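PDB 5JM7: aerobactin synthase IucA from Klebsiella pneumoniae subsp. pneumoniae, which probably catalyses the ATP-dependent joining of citrate to an acetylated hydroxylysine, an early step in assembly of the siderophore aerobactin. Local coordinates for residues Ala397-Val402 and Ala507-Arg512; Gln429-Gln434 and Val441-Arg446; Gln143-Gly148 and Leu367-Pro372; Leu479-Tyr484 and Asn540-Phe545; Ala416-Gly421 and Asp522-Lys527. All coordinates share one frame; numbering follows the deposited sequence.

Contact 1 (Ala397-Val402 and Ala507-Arg512); sequences AAHAWV and ANLMAR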
# COMPACT_ATOMS: atom_id res chain seq x y z
N ALA A 397 29.63 11.06 1.22
CA ALA A 397 28.48 10.61 0.45
C ALA A 397 28.59 11.07 -1.00
O ALA A 397 28.27 10.31 -1.92
CB ALA A 397 27.18 11.10 1.09
N ALA A 398 29.03 12.31 -1.22
CA ALA A 398 29.23 12.79 -2.58
C ALA A 398 30.20 11.89 -3.34
O ALA A 398 29.97 11.57 -4.51
CB ALA A 398 29.73 14.23 -2.59
N HIS A 399 31.29 11.44 -2.67
CA HIS A 399 32.25 10.54 -3.32
C HIS A 399 31.62 9.19 -3.62
O HIS A 399 31.81 8.63 -4.71
CB HIS A 399 33.50 10.33 -2.46
CG HIS A 399 34.35 11.56 -2.28
ND1 HIS A 399 35.34 11.64 -1.33
CD2 HIS A 399 34.36 12.74 -2.96
CE1 HIS A 399 35.93 12.83 -1.42
NE2 HIS A 399 35.36 13.51 -2.40
N ALA A 400 30.86 8.65 -2.67
CA ALA A 400 30.21 7.36 -2.88
C ALA A 400 29.23 7.41 -4.05
O ALA A 400 29.11 6.43 -4.80
CB ALA A 400 29.51 6.91 -1.61
N TRP A 401 28.54 8.54 -4.24
CA TRP A 401 27.53 8.63 -5.29
C TRP A 401 28.19 8.80 -6.65
O TRP A 401 27.73 8.22 -7.64
CB TRP A 401 26.61 9.83 -5.03
CG TRP A 401 25.24 9.79 -5.69
CD1 TRP A 401 24.07 9.44 -5.07
CD2 TRP A 401 24.92 10.00 -7.08
NE1 TRP A 401 23.02 9.51 -5.95
CE2 TRP A 401 23.51 9.84 -7.20
CE3 TRP A 401 25.66 10.36 -8.22
CZ2 TRP A 401 22.83 10.00 -8.42
CZ3 TRP A 401 24.99 10.51 -9.43
CH2 TRP A 401 23.58 10.34 -9.51
N VAL A 402 29.28 9.59 -6.72
CA VAL A 402 30.06 9.72 -7.96
C VAL A 402 30.66 8.38 -8.37
O VAL A 402 30.63 8.00 -9.55
CB VAL A 402 31.15 10.79 -7.80
CG1 VAL A 402 32.18 10.73 -9.00
CG2 VAL A 402 30.54 12.17 -7.72
N ALA A 507 37.11 19.88 -9.48
CA ALA A 507 38.44 19.35 -9.80
C ALA A 507 38.68 18.01 -9.11
O ALA A 507 39.11 17.04 -9.74
CB ALA A 507 39.53 20.35 -9.42
N ASN A 508 38.38 17.94 -7.80
CA ASN A 508 38.52 16.69 -7.07
C ASN A 508 37.54 15.62 -7.56
O ASN A 508 37.92 14.46 -7.71
CB ASN A 508 38.31 16.93 -5.57
CG ASN A 508 39.47 17.68 -4.94
OD1 ASN A 508 40.58 17.67 -5.47
ND2 ASN A 508 39.23 18.31 -3.81
N LEU A 509 36.27 15.99 -7.79
CA LEU A 509 35.30 14.99 -8.22
C LEU A 509 35.61 14.48 -9.63
O LEU A 509 35.42 13.29 -9.92
CB LEU A 509 33.88 15.55 -8.15
CG LEU A 509 33.43 15.92 -6.74
CD1 LEU A 509 32.09 16.57 -6.81
CD2 LEU A 509 33.47 14.74 -5.82
N MET A 510 36.11 15.36 -10.52
CA MET A 510 36.49 14.90 -11.85
C MET A 510 37.73 14.04 -11.83
O MET A 510 37.92 13.23 -12.74
CB MET A 510 36.69 16.06 -12.83
CG MET A 510 35.40 16.81 -13.20
SD MET A 510 35.67 18.01 -14.54
CE MET A 510 36.55 19.34 -13.69
N ALA A 511 38.58 14.18 -10.81
CA ALA A 511 39.69 13.25 -10.64
C ALA A 511 39.19 11.85 -10.26
O ALA A 511 39.78 10.85 -10.68
CB ALA A 511 40.68 13.78 -9.60
N ARG A 512 38.13 11.77 -9.43
CA ARG A 512 37.45 10.49 -9.21
C ARG A 512 37.11 9.84 -10.54
O ARG A 512 37.49 8.69 -10.81
CB ARG A 512 36.15 10.66 -8.41
CG ARG A 512 36.23 11.18 -7.00
CD ARG A 512 37.13 10.26 -6.32
NE ARG A 512 37.23 10.38 -4.89
CZ ARG A 512 36.56 9.62 -4.04
NH1 ARG A 512 35.78 8.66 -4.51
NH2 ARG A 512 36.74 9.77 -2.75

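Contact 2 (Gln429-Gln434 and Val441-Arg446); sequences QNILVQ and VGLIYR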
# COMPACT_ATOMS: atom_id res chain seq x y z
N GLN A 429 18.57 13.57 -20.31
CA GLN A 429 17.21 13.08 -20.11
C GLN A 429 17.02 11.65 -20.62
O GLN A 429 15.93 11.10 -20.44
CB GLN A 429 16.14 13.99 -20.77
CG GLN A 429 16.07 13.97 -22.29
CD GLN A 429 14.90 14.81 -22.84
OE1 GLN A 429 14.35 15.67 -22.14
NE2 GLN A 429 14.51 14.55 -24.08
N ASN A 430 18.05 11.04 -21.23
CA ASN A 430 17.98 9.63 -21.61
C ASN A 430 18.49 8.70 -20.53
O ASN A 430 18.44 7.47 -20.73
CB ASN A 430 18.78 9.33 -22.88
CG ASN A 430 18.22 10.00 -24.11
OD1 ASN A 430 17.10 10.50 -24.09
ND2 ASN A 430 18.95 9.91 -25.21
N ILE A 431 19.01 9.22 -19.43
CA ILE A 431 19.64 8.40 -18.40
C ILE A 431 18.75 8.38 -17.17
O ILE A 431 18.47 9.44 -16.58
CB ILE A 431 21.05 8.91 -18.03
CG1 ILE A 431 22.00 8.70 -19.20
CG2 ILE A 431 21.55 8.21 -16.80
CD1 ILE A 431 23.30 9.34 -19.00
N LEU A 432 18.32 7.17 -16.79
CA LEU A 432 17.54 6.93 -15.59
C LEU A 432 18.46 6.26 -14.58
O LEU A 432 18.95 5.15 -14.81
CB LEU A 432 16.32 6.04 -15.88
CG LEU A 432 15.36 6.63 -16.91
CD1 LEU A 432 14.23 5.66 -17.22
CD2 LEU A 432 14.84 7.97 -16.44
N VAL A 433 18.69 6.94 -13.46
CA VAL A 433 19.57 6.41 -12.44
C VAL A 433 18.70 5.58 -11.51
O VAL A 433 17.78 6.11 -10.87
CB VAL A 433 20.30 7.54 -11.70
CG1 VAL A 433 21.22 6.95 -10.65
CG2 VAL A 433 21.07 8.42 -12.69
N GLN A 434 18.92 4.27 -11.48
CA GLN A 434 18.18 3.43 -10.55
C GLN A 434 18.89 3.54 -9.21
O GLN A 434 20.04 3.10 -9.07
CB GLN A 434 18.18 1.97 -11.01
CG GLN A 434 17.16 1.07 -10.26
CD GLN A 434 17.32 -0.41 -10.61
OE1 GLN A 434 18.27 -0.82 -11.30
NE2 GLN A 434 16.34 -1.21 -10.20
N VAL A 441 22.35 2.04 -7.96
CA VAL A 441 22.56 0.59 -8.05
C VAL A 441 22.31 0.05 -9.45
O VAL A 441 22.52 -1.15 -9.69
CB VAL A 441 21.68 -0.16 -7.03
CG1 VAL A 441 22.09 0.18 -5.60
CG2 VAL A 441 20.21 0.13 -7.27
N GLY A 442 21.88 0.89 -10.39
CA GLY A 442 21.61 0.42 -11.74
C GLY A 442 21.38 1.57 -12.69
O GLY A 442 21.21 2.73 -12.30
N LEU A 443 21.32 1.21 -13.97
CA LEU A 443 21.05 2.14 -15.05
C LEU A 443 19.91 1.63 -15.91
O LEU A 443 19.87 0.45 -16.27
CB LEU A 443 22.30 2.34 -15.93
CG LEU A 443 22.07 3.18 -17.20
CD1 LEU A 443 21.71 4.64 -16.88
CD2 LEU A 443 23.26 3.10 -18.14
N ILE A 444 19.00 2.52 -16.29
CA ILE A 444 18.04 2.25 -17.35
C ILE A 444 18.21 3.32 -18.42
O ILE A 444 18.14 4.52 -18.12
CB ILE A 444 16.59 2.21 -16.83
CG1 ILE A 444 16.40 1.05 -15.85
CG2 ILE A 444 15.63 2.04 -17.98
CD1 ILE A 444 15.09 1.08 -15.10
N TYR A 445 18.47 2.89 -19.66
CA TYR A 445 18.57 3.82 -20.78
C TYR A 445 17.25 3.83 -21.53
O TYR A 445 16.61 2.78 -21.70
CB TYR A 445 19.71 3.41 -21.71
CG TYR A 445 19.88 4.34 -22.88
CD1 TYR A 445 20.59 5.54 -22.75
CD2 TYR A 445 19.30 4.05 -24.11
CE1 TYR A 445 20.73 6.41 -23.84
CE2 TYR A 445 19.42 4.91 -25.18
CZ TYR A 445 20.13 6.09 -25.05
OH TYR A 445 20.22 6.92 -26.15
N ARG A 446 16.81 5.02 -21.96
CA ARG A 446 15.64 5.12 -22.84
C ARG A 446 15.93 6.13 -23.94
O ARG A 446 16.77 7.02 -23.78
CB ARG A 446 14.35 5.57 -22.13
CG ARG A 446 14.47 6.95 -21.62
CD ARG A 446 13.20 7.54 -20.99
NE ARG A 446 13.57 8.87 -20.50
CZ ARG A 446 12.86 9.58 -19.65
NH1 ARG A 446 11.74 9.09 -19.14
NH2 ARG A 446 13.31 10.77 -19.26

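Contact 3 (Gln143-Gly148 and Leu367-Pro372); sequences QALLVG and LTQAAP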
# COMPACT_ATOMS: atom_id res chain seq x y z
N GLN A 143 8.51 14.90 -13.71
CA GLN A 143 7.84 16.17 -13.66
C GLN A 143 8.46 17.22 -12.78
O GLN A 143 7.88 18.25 -12.58
CB GLN A 143 6.38 15.98 -13.28
CG GLN A 143 5.67 15.00 -14.16
CD GLN A 143 4.20 15.04 -13.96
OE1 GLN A 143 3.46 15.05 -14.90
NE2 GLN A 143 3.76 15.04 -12.75
N ALA A 144 9.63 16.95 -12.25
CA ALA A 144 10.33 17.91 -11.41
C ALA A 144 11.20 18.85 -12.22
O ALA A 144 11.82 19.75 -11.64
CB ALA A 144 11.18 17.19 -10.37
N LEU A 145 11.24 18.68 -13.54
CA LEU A 145 12.15 19.39 -14.43
C LEU A 145 11.53 20.71 -14.88
O LEU A 145 10.56 20.70 -15.66
CB LEU A 145 12.49 18.53 -15.65
CG LEU A 145 13.44 19.19 -16.65
CD1 LEU A 145 14.81 19.40 -16.01
CD2 LEU A 145 13.56 18.37 -17.93
N LEU A 146 12.08 21.83 -14.43
CA LEU A 146 11.58 23.15 -14.79
C LEU A 146 12.36 23.79 -15.93
O LEU A 146 11.77 24.46 -16.78
CB LEU A 146 11.58 24.07 -13.57
CG LEU A 146 10.58 23.71 -12.46
CD1 LEU A 146 10.75 24.63 -11.26
CD2 LEU A 146 9.14 23.76 -12.95
N VAL A 147 13.68 23.60 -15.98
CA VAL A 147 14.49 23.99 -17.13
C VAL A 147 15.39 22.81 -17.52
O VAL A 147 16.19 22.34 -16.70
CB VAL A 147 15.32 25.26 -16.85
CG1 VAL A 147 16.15 25.11 -15.57
CG2 VAL A 147 16.25 25.55 -18.05
N GLY A 148 15.25 22.34 -18.75
CA GLY A 148 15.86 21.08 -19.13
C GLY A 148 17.19 21.15 -19.86
O GLY A 148 17.85 20.12 -20.06
N LEU A 367 17.69 15.50 -11.44
CA LEU A 367 18.57 15.50 -10.27
C LEU A 367 19.58 16.65 -10.36
O LEU A 367 19.81 17.37 -9.37
CB LEU A 367 19.28 14.16 -10.15
CG LEU A 367 18.39 12.92 -9.95
CD1 LEU A 367 19.24 11.62 -9.90
CD2 LEU A 367 17.47 13.05 -8.70
N THR A 368 20.15 16.88 -11.54
CA THR A 368 21.28 17.80 -11.68
C THR A 368 20.86 19.25 -11.89
O THR A 368 21.67 20.14 -11.63
CB THR A 368 22.19 17.35 -12.83
OG1 THR A 368 21.43 17.28 -14.03
CG2 THR A 368 22.78 15.96 -12.55
N GLN A 369 19.61 19.52 -12.33
CA GLN A 369 19.20 20.89 -12.61
C GLN A 369 19.40 21.79 -11.40
O GLN A 369 19.26 21.37 -10.25
CB GLN A 369 17.71 20.98 -13.04
CG GLN A 369 16.74 20.50 -11.98
CD GLN A 369 15.28 20.82 -12.28
OE1 GLN A 369 14.93 21.27 -13.36
NE2 GLN A 369 14.41 20.52 -11.33
N ALA A 370 19.73 23.04 -11.67
CA ALA A 370 19.80 24.02 -10.60
C ALA A 370 18.40 24.29 -10.07
O ALA A 370 17.42 24.26 -10.82
CB ALA A 370 20.46 25.31 -11.10
N ALA A 371 18.31 24.50 -8.77
CA ALA A 371 17.01 24.64 -8.12
C ALA A 371 16.44 26.03 -8.39
O ALA A 371 17.15 27.03 -8.24
CB ALA A 371 17.14 24.39 -6.62
N PRO A 372 15.16 26.14 -8.76
CA PRO A 372 14.59 27.46 -9.05
C PRO A 372 14.68 28.45 -7.89
O PRO A 372 14.77 29.65 -8.14
CB PRO A 372 13.14 27.14 -9.41
CG PRO A 372 12.85 25.88 -8.67
CD PRO A 372 14.13 25.09 -8.74

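Contact 4 (Leu479-Tyr484 and Asn540-Phe545); sequences LRYFPY and NVKGNF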
# COMPACT_ATOMS: atom_id res chain seq x y z
N LEU A 479 33.42 10.23 -31.73
CA LEU A 479 34.18 11.10 -30.85
C LEU A 479 33.57 12.49 -30.73
O LEU A 479 33.83 13.19 -29.74
CB LEU A 479 35.64 11.18 -31.34
CG LEU A 479 36.34 9.82 -31.31
CD1 LEU A 479 37.74 9.89 -31.91
CD2 LEU A 479 36.38 9.27 -29.90
N ARG A 480 32.77 12.92 -31.70
CA ARG A 480 32.10 14.22 -31.58
C ARG A 480 30.91 14.20 -30.61
O ARG A 480 30.67 15.20 -29.91
CB ARG A 480 31.64 14.71 -32.96
CG ARG A 480 30.91 16.07 -32.92
CD ARG A 480 30.78 16.68 -34.31
NE ARG A 480 32.11 16.98 -34.85
CZ ARG A 480 32.68 16.29 -35.82
NH1 ARG A 480 32.04 15.27 -36.39
NH2 ARG A 480 33.90 16.63 -36.24
N TYR A 481 30.16 13.11 -30.54
CA TYR A 481 28.88 13.10 -29.83
C TYR A 481 28.90 12.29 -28.54
O TYR A 481 28.47 12.80 -27.50
CB TYR A 481 27.78 12.59 -30.77
CG TYR A 481 27.53 13.53 -31.92
CD1 TYR A 481 27.37 14.89 -31.70
CD2 TYR A 481 27.57 13.07 -33.23
CE1 TYR A 481 27.17 15.77 -32.75
CE2 TYR A 481 27.38 13.94 -34.29
CZ TYR A 481 27.18 15.28 -34.05
OH TYR A 481 26.99 16.15 -35.10
N PHE A 482 29.39 11.06 -28.58
CA PHE A 482 29.34 10.19 -27.41
C PHE A 482 30.05 10.79 -26.19
O PHE A 482 29.45 10.81 -25.11
CB PHE A 482 29.90 8.81 -27.79
CG PHE A 482 29.81 7.78 -26.71
CD1 PHE A 482 28.63 7.06 -26.52
CD2 PHE A 482 30.89 7.51 -25.89
CE1 PHE A 482 28.54 6.08 -25.54
CE2 PHE A 482 30.79 6.54 -24.88
CZ PHE A 482 29.61 5.82 -24.71
N PRO A 483 31.31 11.28 -26.28
CA PRO A 483 31.90 11.93 -25.09
C PRO A 483 31.20 13.23 -24.70
O PRO A 483 31.14 13.55 -23.51
CB PRO A 483 33.35 12.20 -25.53
CG PRO A 483 33.63 11.19 -26.57
CD PRO A 483 32.32 11.10 -27.33
N TYR A 484 30.71 14.01 -25.67
CA TYR A 484 29.99 15.23 -25.33
C TYR A 484 28.72 14.93 -24.51
O TYR A 484 28.45 15.60 -23.50
CB TYR A 484 29.64 16.01 -26.61
CG TYR A 484 28.73 17.21 -26.37
CD1 TYR A 484 29.25 18.42 -25.91
CD2 TYR A 484 27.35 17.10 -26.54
CE1 TYR A 484 28.41 19.52 -25.68
CE2 TYR A 484 26.49 18.19 -26.30
CZ TYR A 484 27.02 19.39 -25.87
OH TYR A 484 26.17 20.46 -25.64
N ASN A 540 36.36 18.69 -29.79
CA ASN A 540 35.58 19.52 -30.68
C ASN A 540 34.13 19.03 -30.62
O ASN A 540 33.84 17.88 -30.96
CB ASN A 540 36.13 19.48 -32.10
CG ASN A 540 35.45 20.47 -33.04
OD1 ASN A 540 34.35 20.90 -32.80
ND2 ASN A 540 36.14 20.86 -34.08
N VAL A 541 33.23 19.91 -30.16
CA VAL A 541 31.84 19.55 -29.91
C VAL A 541 30.93 20.55 -30.60
O VAL A 541 31.31 21.71 -30.82
CB VAL A 541 31.56 19.48 -28.41
CG1 VAL A 541 32.40 18.38 -27.77
CG2 VAL A 541 31.84 20.81 -27.76
N LYS A 542 29.72 20.11 -30.92
CA LYS A 542 28.74 20.97 -31.57
C LYS A 542 27.99 21.76 -30.50
O LYS A 542 27.40 21.18 -29.59
CB LYS A 542 27.79 20.14 -32.44
CG LYS A 542 26.85 20.98 -33.30
CD LYS A 542 26.04 20.11 -34.25
CE LYS A 542 25.11 20.95 -35.13
NZ LYS A 542 24.34 20.11 -36.11
N GLY A 543 28.05 23.10 -30.58
CA GLY A 543 27.48 23.95 -29.55
C GLY A 543 26.00 24.23 -29.76
O GLY A 543 25.37 23.77 -30.71
N ASN A 544 25.43 25.01 -28.84
CA ASN A 544 24.01 25.33 -28.88
C ASN A 544 23.73 26.81 -29.08
O ASN A 544 22.75 27.16 -29.75
CB ASN A 544 23.29 24.89 -27.58
CG ASN A 544 23.28 23.40 -27.40
OD1 ASN A 544 22.61 22.67 -28.12
ND2 ASN A 544 23.98 22.93 -26.36
N PHE A 545 24.54 27.71 -28.49
CA PHE A 545 24.18 29.13 -28.49
C PHE A 545 24.14 29.67 -29.91
O PHE A 545 23.15 30.28 -30.32
CB PHE A 545 25.20 29.93 -27.68
CG PHE A 545 24.84 31.39 -27.52
CD1 PHE A 545 25.09 32.30 -28.54
CD2 PHE A 545 24.18 31.84 -26.39
CE1 PHE A 545 24.74 33.62 -28.41
CE2 PHE A 545 23.86 33.17 -26.23
CZ PHE A 545 24.14 34.06 -27.26

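Contact 5 (Ala416-Gly421 and Asp522-Lys527); sequences AEADYG and DQVTHK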
# COMPACT_ATOMS: atom_id res chain seq x y z
N ALA A 416 29.76 -1.01 -23.85
CA ALA A 416 28.86 -1.38 -24.93
C ALA A 416 29.40 -0.88 -26.27
O ALA A 416 29.39 -1.62 -27.26
CB ALA A 416 27.45 -0.84 -24.68
N GLU A 417 29.84 0.37 -26.32
CA GLU A 417 30.47 0.87 -27.54
C GLU A 417 31.72 0.07 -27.87
O GLU A 417 31.92 -0.34 -29.02
CB GLU A 417 30.79 2.36 -27.41
CG GLU A 417 31.33 2.96 -28.73
CD GLU A 417 32.78 2.62 -28.99
OE1 GLU A 417 33.54 2.43 -28.02
OE2 GLU A 417 33.14 2.46 -30.18
N ALA A 418 32.56 -0.19 -26.87
CA ALA A 418 33.90 -0.73 -27.13
C ALA A 418 33.85 -2.19 -27.53
O ALA A 418 34.45 -2.58 -28.54
CB ALA A 418 34.80 -0.55 -25.90
N ASP A 419 33.15 -3.03 -26.75
CA ASP A 419 33.21 -4.46 -27.02
C ASP A 419 32.15 -4.93 -28.02
O ASP A 419 32.35 -5.97 -28.65
CB ASP A 419 33.07 -5.27 -25.73
CG ASP A 419 34.27 -5.10 -24.82
OD1 ASP A 419 35.23 -4.43 -25.25
OD2 ASP A 419 34.30 -5.71 -23.73
N TYR A 420 31.08 -4.17 -28.20
CA TYR A 420 29.93 -4.59 -29.00
C TYR A 420 29.63 -3.66 -30.17
O TYR A 420 28.87 -4.05 -31.07
CB TYR A 420 28.69 -4.72 -28.10
CG TYR A 420 28.77 -5.90 -27.16
CD1 TYR A 420 29.50 -5.82 -25.97
CD2 TYR A 420 28.20 -7.13 -27.49
CE1 TYR A 420 29.62 -6.91 -25.12
CE2 TYR A 420 28.31 -8.22 -26.64
CZ TYR A 420 29.03 -8.11 -25.46
OH TYR A 420 29.15 -9.19 -24.63
N GLY A 421 30.20 -2.47 -30.21
CA GLY A 421 29.92 -1.56 -31.30
C GLY A 421 28.62 -0.81 -31.20
O GLY A 421 28.24 -0.12 -32.15
N ASP A 522 41.23 -0.70 -19.19
CA ASP A 522 41.94 -1.97 -19.08
C ASP A 522 41.03 -3.17 -19.35
O ASP A 522 41.53 -4.26 -19.62
CB ASP A 522 42.54 -2.08 -17.68
CG ASP A 522 43.61 -1.04 -17.42
OD1 ASP A 522 44.12 -0.45 -18.39
OD2 ASP A 522 43.92 -0.77 -16.23
N GLN A 523 39.71 -2.99 -19.25
CA GLN A 523 38.75 -4.09 -19.34
C GLN A 523 38.03 -4.13 -20.68
O GLN A 523 37.04 -4.86 -20.82
CB GLN A 523 37.72 -3.99 -18.21
CG GLN A 523 38.29 -4.13 -16.81
CD GLN A 523 38.89 -5.51 -16.54
OE1 GLN A 523 40.12 -5.70 -16.60
NE2 GLN A 523 38.02 -6.48 -16.25
N VAL A 524 38.47 -3.35 -21.68
CA VAL A 524 37.80 -3.29 -22.97
C VAL A 524 38.80 -3.48 -24.09
O VAL A 524 40.02 -3.31 -23.94
CB VAL A 524 37.02 -1.98 -23.19
CG1 VAL A 524 35.93 -1.82 -22.12
CG2 VAL A 524 37.95 -0.80 -23.21
N THR A 525 38.26 -3.83 -25.25
CA THR A 525 39.08 -4.19 -26.42
C THR A 525 39.42 -2.95 -27.24
O THR A 525 40.59 -2.57 -27.35
CB THR A 525 38.31 -5.23 -27.23
OG1 THR A 525 37.03 -4.67 -27.58
CG2 THR A 525 38.05 -6.47 -26.39
N HIS A 526 38.40 -2.31 -27.83
CA HIS A 526 38.57 -1.10 -28.63
C HIS A 526 38.75 0.11 -27.71
O HIS A 526 37.79 0.60 -27.10
CB HIS A 526 37.38 -0.92 -29.55
CG HIS A 526 37.33 -1.92 -30.66
ND1 HIS A 526 36.99 -3.24 -30.47
CD2 HIS A 526 37.53 -1.77 -31.99
CE1 HIS A 526 37.02 -3.87 -31.63
NE2 HIS A 526 37.33 -3.01 -32.57
N LYS A 527 39.98 0.62 -27.64
CA LYS A 527 40.38 1.68 -26.73
C LYS A 527 40.10 3.07 -27.29
O LYS A 527 40.32 4.06 -26.59
CB LYS A 527 41.88 1.59 -26.45
CG LYS A 527 42.37 0.23 -25.98
CD LYS A 527 41.89 -0.14 -24.63
CE LYS A 527 42.38 -1.54 -24.32
NZ LYS A 527 43.84 -1.56 -24.30

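Contact 1 (Ala397-Val402 and Ala507-Arg512)
His399 and Arg512 meet where two helices, 394-420 and 506-521, pack side by side; their short segments approach to 10.4 Å between axes and cross at -37°. The apolar part of the interface is small. Val402 points its CB at the other helix, and its CG1 rests on Arg512 CB at 4.0 Å, while its other methyl, CG2, faces Leu509 CD2 at 4.3 Å. That same leucine methyl also meets the imidazole of His399 at its edge, in the ring plane, with CD2 of Leu509 3.6 Å from CD2 of His399. Leu498 of helix 475-500 touches both Val402 and Leu509 and so extends this apolar patch.

The polar part is a guanidinium laid over a ring. Bent at chi2 (-57°), the Arg512 chain folds back so that its planar end lies above one face of the imidazole, offset toward the rim, with the two planes 41° apart. Each group has its own acid elsewhere: His399 NE2 is hydrogen-bonded to Asp504, and Arg512 NH1 forms a salt bridge with Asp403. Asp403 would be expected to offset the charge of Arg512, while Asp504 orients the imidazole. Although Arg512 NH2 comes to 2.7 Å from His399 ND1, it reaches that nitrogen from over the ring face at an angle unsuited to a hydrogen bond.

Contact 2 (Gln429-Gln434 and Val441-Arg446)
Val441 and Gly442 both face Gln434, a classic beta bulge in the antiparallel hairpin formed by strands 431-436 and 439-445. Gln434 O accepts both N-H groups at once, from Val441 N at 2.8 Å and from Gly442 N at 3.2 Å. Gln434 N in turn donates to Gly442 O, approaching from well above that carbonyl's plane. The side-chain amide of Gln434 runs out extended over the glycine, placing OE1 3.6 Å from Gly442 CA.

Beyond the bulge the ladder is regular. Leu432 and Ile444 form a hydrogen-bonded pair, with 3.0 Å from Ile444 N to Leu432 O, and their CB atoms pack against each other on the face that helix 138-142 covers. On the other face, which lies against helix 394-420, Ile431 CG2 meets Leu443 CD1 at 3.6 Å. Asn430 and Tyr445 run side by side in the same direction, amide and ring planes nearly perpendicular, and both hydrogen-bond Leu425 O.

At the far end Arg446 leaves the sheet with CG wedged between its backbone N and carbonyl carbon (chi1 65°) and then extends straight to NE. Leu432 CD2 sits over the centre of one guanidinium face, and NH1 forms a salt bridge with Glu142. NE and NH2 of Arg446 close side-on upon Gln429 O, at 3.2 and 2.9 Å, both with the oxygen in the guanidinium plane.

Contact 3 (Gln143-Gly148 and Leu367-Pro372)
Ala144 O is gripped from two sources: Gln369 NE2 donates to it at 2.7 Å, and Trp128 NE1 supplies a second hydrogen bond. The glutamine nitrogen reaches this carbonyl from above its plane, by 36°. The other end of the same amide is aligned more exactly, for Gln369 OE1 receives Leu146 N at 3.1 Å on a lone pair in the carbonyl plane. One side chain thus bridges the acceptor and donor of two residues in the loop that follows helix 138-142. Gln369 itself lies just beyond helix 364-368, and its CG stands between backbone N and carbonyl carbon (chi1 61°), from where the chain extends straight to the loop. Leu145 CD1 presses on OE1 at 3.2 Å. Nearby, Leu146 CD1 meets Pro372 CG at 3.6 Å, the two side chains crossing at about a right angle. The two bonds of the buried amide, one given and one received, are consistent with a single orientation of it, and they tie the loop after helix 138-142 to the chain leaving helix 364-368 without any backbone-to-backbone bond.

Contact 4 (Leu479-Tyr484 and Asn540-Phe545)
Tyr484 CB lies 3.8 Å from Val541 CG1, where helix 475-500 crosses strand 538-542 almost at right angles (82° between the short segments). CG is turned anti to the backbone N (chi1 173°), which sends the ring along the strand toward the loop after it. At the next atom the packing is closest: CD1 touches Val541 CB at 3.6 Å and lies near both methyls of the valine, whose side chain crosses that of the tyrosine at about a right angle. CE1 is still within 4.2 Å of Val541 CB. By CZ the neighbour has changed to Lys542 O, 4.1 Å away and over one ring face. The hydroxyl ends beside the Asn544 amide, with ND2 3.4 Å from Tyr484 OH; that nitrogen also makes a weak hydrogen bond to Phe151 O.

Two more residues of the helix add outer contacts. The aliphatic CG of Arg480 approaches Asn540 O at 4.0 Å. Tyr481 offers its ring edge to Lys542, whose fully extended chain passes the Tyr481 hydroxyl at CD.

Beside it in the sheet, strand 564-568 pairs with Val541 through the backbone of Phe565, and the helix packs against strand 538-542 of this two-stranded antiparallel sheet. Where Tyr484 meets Val541 the contacts are between carbon atoms, which implies a seam held largely by van der Waals packing of these two side chains.

Contact 5 (Ala416-Gly421 and Asp522-Lys527)
Ala418 and Val524 form the tight, buried side of this contact, with their CB atoms 3.8 Å apart. Ala418 CB points at the loop and also touches His526 O at 3.4 Å, so the small methyl fits where the two backbones come nearest. Next to it Asp419 closes on the loop through one carboxylate oxygen. OD1 takes Thr525 N at 3.1 Å, nearly straight (163°) and on the syn lone pair, and takes the hydroxyl Thr525 OG1 at 3.0 Å from above the carboxylate plane. OG1 stands between its own backbone N and carbonyl carbon (chi1 57°), which brings the hydroxyl to the oxygen that the N-H already holds. OD2, the other oxygen, forms a salt bridge with Arg318, so both oxygens are engaged.

The outer side is looser and more open to solvent. Thr525 and His526 are exposed, and the imidazole lies oblique to Ala418 O. A hydrogen bond from ND1 to Thr525 OG1, 3.2 Å long and close to the ring plane, steadies it, as does stacking on His456.

Here helix 394-420 ends, widened by a pi-type turn and followed by Gly421 with positive phi (80°). The whole is a helix C terminus docked, through a carboxylate that grips main chain and hydroxyl together, against the loop linking helices 506-521 and 528-535.

From the N terminus, contact 3 closes first, bringing the end of helix 364-368 and the residues after it back to the loop following helix 138-142 across 218 residues; it is complete before any other contact opens. Contacts 1 and 5 then open on the same helix, 394-420, near its two ends. Contact 2, a local hairpin, lies within the spans of both. Contact 4 opens on helix 475-500, after which contacts 1, 5 and 4 close in that order, so each crosses the other two, tying helices 394-420 and 475-500 to later elements. Trp401 of segment 397-402 packs on Val433 of contact 2 and Leu367 of contact 3, joining helix 394-420 to the hairpin and helix 364-368.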